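Local coordinates for STIL N-terminal domain-containing protein (Trichoplax adhaerens, PDB 5OI9) that probably takes part in centriole assembly as a STIL-family protein, of which this chain is the N-terminal domain, consistent with a role in binding partners such as CEP85, at residues 227-231 / 268-272; 191-196 / 273-277; 256-260 / 295-299; 45-49 / 331-337; 251-257 / 284-290. All coordinates share one frame; numbering follows the deposited sequence.

Contact 1 of 5, residues 227-231 / 268-272; sequences TQKSG and HHPYV
H269 meets Q228 just before helix 270-281 begins. The amide nitrogen NE2 of Q228 comes within 3.3 Å of NE2 of H269, its plane turned 36° against the imidazole, but the angle is too poor for a hydrogen bond, and the two groups simply pack. The other ring nitrogen does the polar work: H269 is the N-cap residue, and its ND1 accepts the N-H of Y271 at 3.0 Å, nearly in the ring plane. This bond helps to fix the rotation of the imidazole and satisfies an amide of the helix's first turn. The setting is a beta-alpha-beta unit, strand 256-264, helix 270-281 and strand 296-302, with strand 229-235 lying antiparallel beside the first of these strands; the contact ties the start of the connecting helix to that adjacent strand. Y271, two residues after the N-cap, lays its ring face under Q228 and sends its OH on to the strand. CG stands opposite the backbone N (chi1 -180°), and CB of Q228 sits over the centre of the face in a CH-pi contact, 3.4 Å from the centroid. At the far end OH of Y271 is 3.2 Å from OG of S230, at most a weak hydrogen bond. With a leucine in place of Y271, Q228 CB would probably lose its aromatic platform and S230 OG this nearby hydroxyl.

Contact 2 of 5, residues 191-196 / 273-277; sequences VPSALI and WSACM
W273 sends its indole from helix 270-281 across to the bend at 191-196, where A194 receives it. With CG opposite the backbone N (chi1 176°), the ring beyond CB is brought nearer to that bend. CD1, the first ring atom to meet the other segment, lies 3.6 Å from CG1 of I196, whose side chain runs obliquely to the indole. Next along the rim, NE1 gives its hydrogen to O of A194 at 3.0 Å; the oxygen sits at the edge, close to the indole plane, while the nitrogen is tilted 21° from the carbonyl plane. The bond pairs a buried indole N-H with a backbone carbonyl of the bend and helps to fix the rotation of the ring. On the benzene half CZ2 comes to 3.8 Å from O of P192, an oxygen hydrogen-bonded to H30, and CH2 at the tip reaches CB of P192 at 4.3 Å. One face is roofed by the selenomethionine M277, whose CG stands over the ring centre. Bent at chi2 and chi3, M277 doubles back so that CE touches CB of P192 at 3.6 Å and CB of A194 at 3.8 Å. I196 also leans on CB of C276. The bend joins strand 180-192, in the sheet that also holds strand 322-334, to strand 196-200; helix 139-155 packs on P192, while L29 of strand 27-29 touches both I196 and W273.

Contact 3 of 5, residues 256-260 / 295-299; sequences LVGIW and GFILV
V257 and I297 open a parallel ladder: N of I297 donates to O of V257 at 3.0 Å. I259 then uses both its backbone groups on the partner strand, N giving to O of I297 and O accepting from N of V299, each again at 3.0 Å. One residue of strand 256-264 thereby reaches two residues of strand 296-302. The short segments are turned 29° to each other. At G258 CA lies 3.2 Å from O of I297, and any CB there would collide with that oxygen and, at these backbone angles, with the carbonyl before it. This is the parallel pair of a beta-alpha-beta crossover, with helix 270-281 connecting the two strands in the chain. The helix lies against the face of I259 and L298, where CG1 of I259 meets CD1 of L298 at 3.8 Å. That CG1 stands between the backbone N and the carbonyl carbon (chi1 62°), a torsion that also brings it towards the edge of the F296 ring. Further out, A275 and Y279 pack on I259, L280 and Y279 on F296, and V272 on L298. The reverse face carries CB of W260 at 4.0 Å from CB of V299. From there the W260 indole leads away from the partner strand, its NE1 bonded to O of V244, while F310 covers I297 and V299. Separately, CG2 of V257 lies beside CG2 of I297.

Contact 4 of 5, residues 45-49 / 331-337; sequences EKCLR and IFMEKVA
R49 and E334 make the polar join between helix 45-61 and segment 331-337. Both terminal nitrogens of the arginine converge end-on on one backbone oxygen, with NH1 to O of E334 at 2.9 Å and NH2 to the same O at 3.1 Å; the oxygen lies almost in the guanidinium plane. From within the helix, one turn earlier, OE2 of E45 adds a bent, weak salt bridge to NE of R49, doubtful because E45 has two conformers. The bend at chi3 (-68°) turns the guanidinium to face the E334 carbonyl. Van der Waals contacts hold the plane from either side. CB of A337 touches NE of R49 at 3.4 Å over one face, and the selenium of M333 lies over the opposite one, offset toward the rim. Apolar contact continues along the helix, where CD1 of I331 lies 4.4 Å from CD1 of L48. A methionine replacing R49 would probably leave the E334 carbonyl without these two donors and remove the flat group packed between A337 and M333. The short segments 45-49 and 331-334 cross at 77°, and strand 322-334 pairs with strand 180-192, whose I181 and I183 touch M333.

Contact 5 of 5, residues 251-257 / 284-290; sequences LSSIPLV and RLTNKIR
T286 and S252 share the first group of hydrogen bonds. O of S252 is gripped twice, by N of T286 at 3.0 Å from above the carbonyl plane and by OG1 of T286 at 2.6 Å within it. N287 follows with both side chain and backbone: ND2 gives to O of S253 at 2.9 Å, and its backbone O accepts a nearly straight bond from N of L256, also 2.9 Å. The N287 amide is brought to the first of these by a chi1 of -157°, which sets CG opposite the backbone N. Beyond it O of L256 takes weak bonds from N of I289 and N of R290. A single water completes the polar set, donating to O of L251 and O of I254 and accepting from N of N287, so three backbone groups of the two segments meet through it. Apolar contacts lie outside this network: CD2 of L285 meets CD1 of L256 at 3.8 Å, the two side chains crossing at about a right angle, and also CB of L251; CG1 of I289 lies alongside CG1 of V257. Segment 284-290 leads from helix 270-281 towards strand 296-302. Y279 of that helix packs on both L256 and L285, NZ of K288 bonds to O of Y279, and Y232 of strand 229-235 touches L251.

Four of the five contacts gather round one beta-alpha-beta unit. Contacts 1 and 2 lie on successive parts of helix 270-281, their centres 12 Å apart; contact 3 pairs the strands before and after that helix, and contact 5, 11 Å from contact 3 centre to centre and sharing L256 and V257 with it, joins the chain entering strand 256-264 to the loop after helix 270-281. Contact 3 touches contacts 1 and 2 through I259, W260, F296 and L298. Contact 4 stands apart, its centre 37 Å from those of contacts 1 and 2, 49 Å from contact 3 and 51 Å from contact 5; along the chain it encloses all of them. Through strands 180-192 and 322-334, contacts 2 and 4 reach the same sheet, so contact 4, though remote, belongs to the sheet that contact 2 borders.

Contact 1 of 5, residues 227-231 / 268-272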
# COMPACT_ATOMS: atom_id res chain seq x y z
N THR A 227 -6.23 -3.36 -12.97
CA THR A 227 -5.44 -3.74 -14.14
C THR A 227 -4.33 -2.73 -14.38
O THR A 227 -4.03 -2.36 -15.51
CB THR A 227 -6.31 -3.86 -15.39
OG1 THR A 227 -7.16 -2.70 -15.50
CG2 THR A 227 -7.16 -5.09 -15.32
N GLN A 228 -3.70 -2.27 -13.30
CA GLN A 228 -2.62 -1.31 -13.41
C GLN A 228 -1.31 -2.01 -13.75
O GLN A 228 -1.03 -3.11 -13.27
CB GLN A 228 -2.46 -0.52 -12.11
CG GLN A 228 -3.65 0.35 -11.76
CD GLN A 228 -4.72 -0.40 -11.00
OE1 GLN A 228 -4.42 -1.33 -10.24
NE2 GLN A 228 -5.97 -0.02 -11.19
N LYS A 229 -0.52 -1.37 -14.61
CA LYS A 229 0.86 -1.75 -14.81
C LYS A 229 1.67 -0.48 -15.00
O LYS A 229 1.13 0.58 -15.34
CB LYS A 229 1.05 -2.71 -15.99
CG LYS A 229 0.63 -2.16 -17.34
CD LYS A 229 0.93 -3.18 -18.44
CE LYS A 229 0.84 -2.57 -19.83
NZ LYS A 229 1.45 -3.46 -20.85
N SER A 230 2.97 -0.58 -14.74
CA SER A 230 3.83 0.59 -14.81
C SER A 230 5.22 0.17 -15.24
O SER A 230 5.58 -1.01 -15.20
CB SER A 230 3.89 1.34 -13.48
OG SER A 230 4.73 0.67 -12.56
N GLY A 231 6.00 1.15 -15.66
CA GLY A 231 7.38 0.94 -16.03
C GLY A 231 8.17 2.22 -15.85
O GLY A 231 7.76 3.10 -15.09
N HIS A 268 -5.33 10.66 -9.93
CA HIS A 268 -5.65 10.55 -8.52
C HIS A 268 -5.69 9.12 -8.02
O HIS A 268 -5.83 8.91 -6.81
CB HIS A 268 -6.99 11.23 -8.23
CG HIS A 268 -7.04 12.66 -8.67
ND1 HIS A 268 -6.36 13.67 -8.01
CD2 HIS A 268 -7.68 13.26 -9.70
CE1 HIS A 268 -6.59 14.82 -8.62
NE2 HIS A 268 -7.39 14.60 -9.65
N HIS A 269 -5.59 8.13 -8.90
CA HIS A 269 -5.57 6.74 -8.47
C HIS A 269 -4.35 6.51 -7.58
O HIS A 269 -3.23 6.90 -7.96
CB HIS A 269 -5.54 5.81 -9.68
CG HIS A 269 -5.88 4.39 -9.37
ND1 HIS A 269 -5.03 3.55 -8.68
CD2 HIS A 269 -6.98 3.65 -9.66
CE1 HIS A 269 -5.59 2.36 -8.56
NE2 HIS A 269 -6.78 2.40 -9.14
N PRO A 270 -4.51 5.90 -6.41
CA PRO A 270 -3.36 5.71 -5.51
C PRO A 270 -2.23 4.89 -6.12
O PRO A 270 -1.10 4.97 -5.62
CB PRO A 270 -3.97 5.02 -4.28
CG PRO A 270 -5.28 4.47 -4.74
CD PRO A 270 -5.76 5.38 -5.83
N TYR A 271 -2.50 4.11 -7.17
CA TYR A 271 -1.42 3.38 -7.83
C TYR A 271 -0.41 4.33 -8.47
O TYR A 271 0.78 4.01 -8.54
CB TYR A 271 -2.00 2.44 -8.89
CG TYR A 271 -0.96 1.63 -9.63
CD1 TYR A 271 -0.50 0.43 -9.12
CD2 TYR A 271 -0.45 2.07 -10.85
CE1 TYR A 271 0.45 -0.32 -9.79
CE2 TYR A 271 0.49 1.32 -11.53
CZ TYR A 271 0.94 0.13 -11.00
OH TYR A 271 1.88 -0.61 -11.67
N VAL A 272 -0.86 5.49 -8.95
CA VAL A 272 0.05 6.45 -9.57
C VAL A 272 1.03 6.99 -8.54
O VAL A 272 2.25 7.02 -8.77
CB VAL A 272 -0.75 7.59 -10.24
CG1 VAL A 272 0.20 8.64 -10.80
CG2 VAL A 272 -1.64 7.03 -11.33

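Contact 2 of 5, residues 191-196 / 273-277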
# COMPACT_ATOMS: atom_id res chain seq x y z
N VAL A 191 1.84 4.97 7.05
CA VAL A 191 1.88 5.27 5.62
C VAL A 191 2.88 6.39 5.40
O VAL A 191 2.92 7.34 6.20
CB VAL A 191 0.49 5.64 5.09
CG1 VAL A 191 0.56 6.09 3.64
CG2 VAL A 191 -0.47 4.47 5.23
N PRO A 192 3.71 6.35 4.35
CA PRO A 192 4.57 7.49 4.06
C PRO A 192 3.72 8.73 3.81
O PRO A 192 2.68 8.67 3.15
CB PRO A 192 5.32 7.06 2.80
CG PRO A 192 5.28 5.58 2.82
CD PRO A 192 3.98 5.21 3.46
N SER A 193 4.16 9.85 4.36
CA SER A 193 3.39 11.08 4.26
C SER A 193 3.71 11.89 3.01
O SER A 193 2.94 12.79 2.67
CB SER A 193 3.63 11.96 5.49
OG SER A 193 4.99 12.33 5.59
N ALA A 194 4.78 11.56 2.29
CA ALA A 194 5.25 12.39 1.18
C ALA A 194 4.13 12.70 0.19
O ALA A 194 3.44 11.81 -0.30
CB ALA A 194 6.40 11.68 0.46
N LEU A 195 3.95 13.99 -0.08
CA LEU A 195 3.05 14.46 -1.14
C LEU A 195 3.83 14.61 -2.44
O LEU A 195 4.90 15.23 -2.46
CB LEU A 195 2.41 15.79 -0.76
CG LEU A 195 1.42 15.86 0.40
CD1 LEU A 195 0.83 17.26 0.50
CD2 LEU A 195 0.33 14.82 0.25
N ILE A 196 3.29 14.06 -3.52
CA ILE A 196 3.85 14.24 -4.85
C ILE A 196 3.14 15.41 -5.51
O ILE A 196 1.91 15.38 -5.68
CB ILE A 196 3.72 12.97 -5.70
CG1 ILE A 196 4.50 11.81 -5.07
CG2 ILE A 196 4.20 13.23 -7.12
CD1 ILE A 196 5.99 12.03 -5.03
N TRP A 273 0.51 7.44 -7.39
CA TRP A 273 1.37 7.87 -6.29
C TRP A 273 2.32 6.75 -5.87
O TRP A 273 3.49 7.01 -5.55
CB TRP A 273 0.51 8.33 -5.12
CG TRP A 273 1.27 8.72 -3.89
CD1 TRP A 273 1.79 9.95 -3.60
CD2 TRP A 273 1.57 7.89 -2.77
NE1 TRP A 273 2.40 9.93 -2.37
CE2 TRP A 273 2.27 8.68 -1.84
CE3 TRP A 273 1.31 6.55 -2.45
CZ2 TRP A 273 2.72 8.17 -0.62
CZ3 TRP A 273 1.76 6.05 -1.24
CH2 TRP A 273 2.46 6.86 -0.34
N SER A 274 1.83 5.51 -5.86
CA SER A 274 2.67 4.38 -5.47
C SER A 274 3.84 4.20 -6.43
O SER A 274 4.96 3.90 -6.01
CB SER A 274 1.84 3.11 -5.38
OG SER A 274 0.80 3.23 -4.42
N ALA A 275 3.59 4.37 -7.73
CA ALA A 275 4.67 4.28 -8.71
C ALA A 275 5.67 5.42 -8.52
O ALA A 275 6.88 5.20 -8.60
CB ALA A 275 4.10 4.28 -10.12
N CYS A 276 5.18 6.63 -8.26
CA CYS A 276 6.07 7.76 -8.00
C CYS A 276 6.96 7.51 -6.79
O CYS A 276 8.17 7.73 -6.84
CB CYS A 276 5.25 9.04 -7.80
SG CYS A 276 4.32 9.58 -9.25
N MSE A 277 6.36 7.04 -5.69
CA MSE A 277 7.11 6.74 -4.48
C MSE A 277 8.17 5.68 -4.72
O MSE A 277 9.31 5.80 -4.30
CB MSE A 277 6.17 6.28 -3.37
CG MSE A 277 5.24 7.37 -2.88
SE MSE A 277 6.23 8.85 -2.10
CE MSE A 277 6.62 8.03 -0.38

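Contact 3 of 5, residues 256-260 / 295-299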
# COMPACT_ATOMS: atom_id res chain seq x y z
N LEU A 256 17.46 7.15 -16.34
CA LEU A 256 16.01 7.23 -16.19
C LEU A 256 15.59 8.65 -15.86
O LEU A 256 16.27 9.36 -15.12
CB LEU A 256 15.53 6.26 -15.10
CG LEU A 256 15.75 4.78 -15.40
CD1 LEU A 256 15.39 3.92 -14.20
CD2 LEU A 256 14.94 4.36 -16.62
N VAL A 257 14.44 9.06 -16.41
CA VAL A 257 13.90 10.40 -16.20
C VAL A 257 12.49 10.39 -15.65
O VAL A 257 11.89 11.45 -15.48
CB VAL A 257 13.96 11.23 -17.50
CG1 VAL A 257 15.40 11.52 -17.89
CG2 VAL A 257 13.22 10.50 -18.62
N GLY A 258 11.92 9.22 -15.37
CA GLY A 258 10.57 9.16 -14.85
C GLY A 258 9.97 7.79 -15.05
O GLY A 258 10.68 6.79 -15.14
N ILE A 259 8.63 7.77 -15.12
CA ILE A 259 7.85 6.54 -15.13
C ILE A 259 6.70 6.67 -16.11
O ILE A 259 6.34 7.77 -16.54
CB ILE A 259 7.29 6.19 -13.73
CG1 ILE A 259 6.34 7.30 -13.26
CG2 ILE A 259 8.41 5.98 -12.73
CD1 ILE A 259 5.67 7.02 -11.93
N TRP A 260 6.13 5.53 -16.48
CA TRP A 260 4.86 5.48 -17.18
C TRP A 260 3.91 4.59 -16.39
O TRP A 260 4.33 3.63 -15.73
CB TRP A 260 5.00 4.99 -18.63
CG TRP A 260 5.53 3.59 -18.78
CD1 TRP A 260 6.83 3.23 -19.00
CD2 TRP A 260 4.78 2.38 -18.75
NE1 TRP A 260 6.93 1.86 -19.10
CE2 TRP A 260 5.69 1.32 -18.95
CE3 TRP A 260 3.42 2.08 -18.57
CZ2 TRP A 260 5.28 -0.02 -18.97
CZ3 TRP A 260 3.02 0.75 -18.59
CH2 TRP A 260 3.95 -0.28 -18.79
N GLY A 295 12.30 17.32 -10.63
CA GLY A 295 11.07 17.03 -11.33
C GLY A 295 11.29 15.89 -12.30
O GLY A 295 12.30 15.87 -13.01
N PHE A 296 10.39 14.92 -12.33
CA PHE A 296 10.50 13.80 -13.24
C PHE A 296 9.19 13.64 -14.00
O PHE A 296 8.16 14.18 -13.60
CB PHE A 296 10.88 12.49 -12.52
CG PHE A 296 9.88 12.04 -11.49
CD1 PHE A 296 8.89 11.13 -11.82
CD2 PHE A 296 9.94 12.51 -10.19
CE1 PHE A 296 7.97 10.70 -10.88
CE2 PHE A 296 9.03 12.09 -9.24
CZ PHE A 296 8.04 11.19 -9.58
N ILE A 297 9.25 12.92 -15.10
CA ILE A 297 8.13 12.87 -16.02
C ILE A 297 7.28 11.65 -15.71
O ILE A 297 7.77 10.59 -15.29
CB ILE A 297 8.61 12.86 -17.49
CG1 ILE A 297 7.44 13.13 -18.44
CG2 ILE A 297 9.30 11.54 -17.83
CD1 ILE A 297 7.86 13.56 -19.82
N LEU A 298 5.97 11.81 -15.88
CA LEU A 298 5.01 10.72 -15.80
C LEU A 298 4.23 10.69 -17.11
O LEU A 298 3.58 11.68 -17.47
CB LEU A 298 4.06 10.90 -14.61
CG LEU A 298 2.76 10.09 -14.65
CD1 LEU A 298 3.04 8.60 -14.56
CD2 LEU A 298 1.84 10.54 -13.53
N VAL A 299 4.33 9.58 -17.83
CA VAL A 299 3.52 9.34 -19.02
C VAL A 299 2.34 8.48 -18.58
O VAL A 299 2.51 7.31 -18.25
CB VAL A 299 4.33 8.67 -20.13
CG1 VAL A 299 3.49 8.50 -21.38
CG2 VAL A 299 5.58 9.49 -20.45

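Contact 4 of 5, residues 45-49 / 331-337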
# COMPACT_ATOMS: atom_id res chain seq x y z
N GLU A 45 -15.77 -11.74 11.47
CA GLU A 45 -15.83 -12.42 12.76
C GLU A 45 -15.23 -13.81 12.69
O GLU A 45 -14.61 -14.28 13.65
CB GLU A 45 -17.28 -12.48 13.25
CG GLU A 45 -17.48 -13.15 14.61
CD GLU A 45 -17.64 -14.66 14.50
OE1 GLU A 45 -17.89 -15.15 13.38
OE2 GLU A 45 -17.50 -15.35 15.53
N LYS A 46 -15.38 -14.49 11.54
CA LYS A 46 -14.91 -15.86 11.41
C LYS A 46 -13.40 -15.96 11.56
O LYS A 46 -12.89 -16.87 12.23
CB LYS A 46 -15.35 -16.44 10.07
CG LYS A 46 -15.16 -17.94 9.95
CD LYS A 46 -15.15 -18.37 8.49
CE LYS A 46 -16.31 -17.76 7.73
NZ LYS A 46 -16.15 -17.89 6.26
N CYS A 47 -12.65 -15.04 10.94
CA CYS A 47 -11.19 -15.15 11.05
C CYS A 47 -10.72 -14.73 12.44
O CYS A 47 -9.75 -15.29 12.95
CB CYS A 47 -10.50 -14.34 9.94
SG CYS A 47 -10.44 -12.53 10.10
N LEU A 48 -11.41 -13.79 13.08
CA LEU A 48 -11.13 -13.49 14.48
C LEU A 48 -11.44 -14.69 15.37
O LEU A 48 -10.71 -14.98 16.33
CB LEU A 48 -11.93 -12.27 14.94
CG LEU A 48 -11.51 -10.91 14.38
CD1 LEU A 48 -12.50 -9.84 14.81
CD2 LEU A 48 -10.10 -10.55 14.82
N ARG A 49 -12.53 -15.41 15.08
CA ARG A 49 -12.87 -16.59 15.86
C ARG A 49 -11.82 -17.68 15.70
O ARG A 49 -11.44 -18.34 16.67
CB ARG A 49 -14.26 -17.11 15.47
CG ARG A 49 -14.72 -18.31 16.28
CD ARG A 49 -16.08 -18.82 15.82
NE ARG A 49 -17.15 -17.87 16.10
CZ ARG A 49 -17.83 -17.84 17.25
NH1 ARG A 49 -17.55 -18.69 18.22
NH2 ARG A 49 -18.79 -16.94 17.42
N ILE A 331 -15.52 -6.68 20.30
CA ILE A 331 -16.47 -7.62 19.73
C ILE A 331 -16.77 -8.68 20.78
O ILE A 331 -15.88 -9.08 21.54
CB ILE A 331 -15.94 -8.26 18.42
CG1 ILE A 331 -17.01 -9.14 17.79
CG2 ILE A 331 -14.67 -9.06 18.68
CD1 ILE A 331 -16.59 -9.79 16.48
N PHE A 332 -18.03 -9.09 20.85
CA PHE A 332 -18.47 -10.11 21.80
C PHE A 332 -19.05 -11.27 21.01
O PHE A 332 -19.98 -11.09 20.22
CB PHE A 332 -19.49 -9.54 22.78
CG PHE A 332 -18.97 -8.38 23.59
CD1 PHE A 332 -18.30 -8.60 24.78
CD2 PHE A 332 -19.12 -7.08 23.14
CE1 PHE A 332 -17.80 -7.55 25.52
CE2 PHE A 332 -18.63 -6.02 23.88
CZ PHE A 332 -17.97 -6.25 25.07
N MSE A 333 -18.49 -12.46 21.21
CA MSE A 333 -18.88 -13.62 20.44
C MSE A 333 -19.47 -14.72 21.30
O MSE A 333 -18.94 -15.04 22.37
CB MSE A 333 -17.67 -14.19 19.68
CG MSE A 333 -16.95 -13.20 18.81
SE MSE A 333 -15.67 -14.16 17.70
CE MSE A 333 -14.49 -14.84 19.09
N GLU A 334 -20.55 -15.32 20.81
CA GLU A 334 -21.08 -16.52 21.44
C GLU A 334 -20.07 -17.66 21.33
O GLU A 334 -19.28 -17.73 20.39
CB GLU A 334 -22.41 -16.92 20.79
CG GLU A 334 -23.52 -15.91 20.97
CD GLU A 334 -24.10 -15.93 22.37
OE1 GLU A 334 -24.11 -17.01 23.00
OE2 GLU A 334 -24.54 -14.86 22.85
N LYS A 335 -20.10 -18.55 22.32
CA LYS A 335 -19.28 -19.75 22.27
C LYS A 335 -19.55 -20.54 20.99
O LYS A 335 -18.61 -20.99 20.32
CB LYS A 335 -19.56 -20.62 23.50
CG LYS A 335 -19.07 -20.02 24.79
CD LYS A 335 -17.56 -19.98 24.81
CE LYS A 335 -17.03 -20.18 26.21
NZ LYS A 335 -17.63 -21.38 26.85
N VAL A 336 -20.82 -20.71 20.65
CA VAL A 336 -21.21 -21.46 19.46
C VAL A 336 -21.23 -20.52 18.27
O VAL A 336 -21.93 -19.49 18.29
CB VAL A 336 -22.57 -22.14 19.67
CG1 VAL A 336 -22.96 -22.92 18.44
CG2 VAL A 336 -22.54 -23.04 20.89
N ALA A 337 -20.48 -20.86 17.23
CA ALA A 337 -20.39 -20.01 16.06
C ALA A 337 -21.69 -20.05 15.26
O ALA A 337 -22.32 -21.11 15.11
CB ALA A 337 -19.22 -20.43 15.17

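Contact 5 of 5, residues 251-257 / 284-290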
# COMPACT_ATOMS: atom_id res chain seq x y z
N LEU A 251 17.47 -1.63 -16.09
CA LEU A 251 16.97 -0.54 -15.25
C LEU A 251 17.97 -0.12 -14.18
O LEU A 251 17.88 1.01 -13.68
CB LEU A 251 15.66 -0.95 -14.59
CG LEU A 251 14.41 -0.99 -15.47
CD1 LEU A 251 13.27 -1.67 -14.73
CD2 LEU A 251 14.02 0.42 -15.90
N SER A 252 18.92 -0.98 -13.82
CA SER A 252 19.83 -0.65 -12.73
C SER A 252 20.78 0.49 -13.08
O SER A 252 21.22 1.21 -12.19
CB SER A 252 20.61 -1.90 -12.30
OG SER A 252 21.34 -2.44 -13.39
N SER A 253 21.10 0.67 -14.37
CA SER A 253 22.03 1.74 -14.73
C SER A 253 21.64 2.53 -15.97
O SER A 253 22.34 3.50 -16.30
CB SER A 253 23.45 1.17 -14.92
OG SER A 253 23.45 0.10 -15.85
N ILE A 254 20.57 2.18 -16.67
CA ILE A 254 20.11 3.00 -17.79
C ILE A 254 19.70 4.38 -17.27
O ILE A 254 19.15 4.47 -16.15
CB ILE A 254 18.96 2.31 -18.53
CG1 ILE A 254 18.68 2.95 -19.89
CG2 ILE A 254 17.68 2.28 -17.68
CD1 ILE A 254 17.62 2.23 -20.70
N PRO A 255 19.97 5.47 -17.98
CA PRO A 255 19.57 6.80 -17.48
C PRO A 255 18.05 6.96 -17.52
O PRO A 255 17.44 6.93 -18.58
CB PRO A 255 20.27 7.76 -18.45
CG PRO A 255 20.49 6.96 -19.69
CD PRO A 255 20.77 5.57 -19.22
N LEU A 256 17.46 7.15 -16.34
CA LEU A 256 16.01 7.23 -16.19
C LEU A 256 15.59 8.65 -15.86
O LEU A 256 16.27 9.36 -15.12
CB LEU A 256 15.53 6.26 -15.10
CG LEU A 256 15.75 4.78 -15.40
CD1 LEU A 256 15.39 3.92 -14.20
CD2 LEU A 256 14.94 4.36 -16.62
N VAL A 257 14.44 9.06 -16.41
CA VAL A 257 13.90 10.40 -16.20
C VAL A 257 12.49 10.39 -15.65
O VAL A 257 11.89 11.45 -15.48
CB VAL A 257 13.96 11.23 -17.50
CG1 VAL A 257 15.40 11.52 -17.89
CG2 VAL A 257 13.22 10.50 -18.62
N ARG A 284 17.70 0.43 -6.30
CA ARG A 284 18.06 -0.46 -7.39
C ARG A 284 18.23 0.29 -8.71
O ARG A 284 18.88 -0.23 -9.62
CB ARG A 284 16.99 -1.55 -7.57
CG ARG A 284 16.70 -2.36 -6.32
CD ARG A 284 17.96 -3.00 -5.76
NE ARG A 284 17.66 -3.95 -4.70
CZ ARG A 284 18.57 -4.55 -3.95
NH1 ARG A 284 19.86 -4.29 -4.14
NH2 ARG A 284 18.20 -5.41 -3.01
N LEU A 285 17.67 1.49 -8.82
CA LEU A 285 17.83 2.36 -9.98
C LEU A 285 18.91 3.38 -9.63
O LEU A 285 18.65 4.33 -8.90
CB LEU A 285 16.52 3.04 -10.35
CG LEU A 285 15.25 2.19 -10.40
CD1 LEU A 285 14.01 3.07 -10.47
CD2 LEU A 285 15.29 1.23 -11.57
N THR A 286 20.12 3.17 -10.16
CA THR A 286 21.26 3.99 -9.77
C THR A 286 21.52 5.17 -10.70
O THR A 286 22.42 5.97 -10.43
CB THR A 286 22.53 3.13 -9.68
OG1 THR A 286 22.92 2.71 -11.00
CG2 THR A 286 22.28 1.89 -8.82
N ASN A 287 20.75 5.31 -11.78
CA ASN A 287 21.02 6.37 -12.77
C ASN A 287 19.75 7.18 -13.04
O ASN A 287 19.37 7.43 -14.18
CB ASN A 287 21.57 5.77 -14.06
CG ASN A 287 22.36 6.78 -14.87
OD1 ASN A 287 22.64 7.88 -14.40
ND2 ASN A 287 22.74 6.40 -16.08
N LYS A 288 19.10 7.64 -11.96
CA LYS A 288 17.91 8.48 -12.06
C LYS A 288 18.36 9.92 -12.23
O LYS A 288 18.48 10.67 -11.26
CB LYS A 288 17.02 8.30 -10.84
CG LYS A 288 16.46 6.89 -10.67
CD LYS A 288 15.54 6.78 -9.45
CE LYS A 288 16.34 6.76 -8.15
NZ LYS A 288 15.45 6.55 -6.96
N ILE A 289 18.62 10.32 -13.48
CA ILE A 289 19.12 11.66 -13.76
C ILE A 289 18.05 12.73 -13.62
O ILE A 289 18.37 13.92 -13.61
CB ILE A 289 19.76 11.73 -15.16
CG1 ILE A 289 18.70 11.54 -16.25
CG2 ILE A 289 20.86 10.69 -15.29
CD1 ILE A 289 19.24 11.74 -17.66
N ARG A 290 16.78 12.33 -13.53
CA ARG A 290 15.70 13.22 -13.12
C ARG A 290 14.97 12.55 -11.96
O ARG A 290 14.61 11.37 -12.06
CB ARG A 290 14.75 13.51 -14.28
CG ARG A 290 15.36 14.35 -15.40
CD ARG A 290 15.58 15.79 -14.94
NE ARG A 290 16.23 16.60 -15.97
CZ ARG A 290 17.54 16.86 -15.99
NH1 ARG A 290 18.33 16.39 -15.04
NH2 ARG A 290 18.05 17.61 -16.96
O HOH W 1 18.87 3.59 -13.50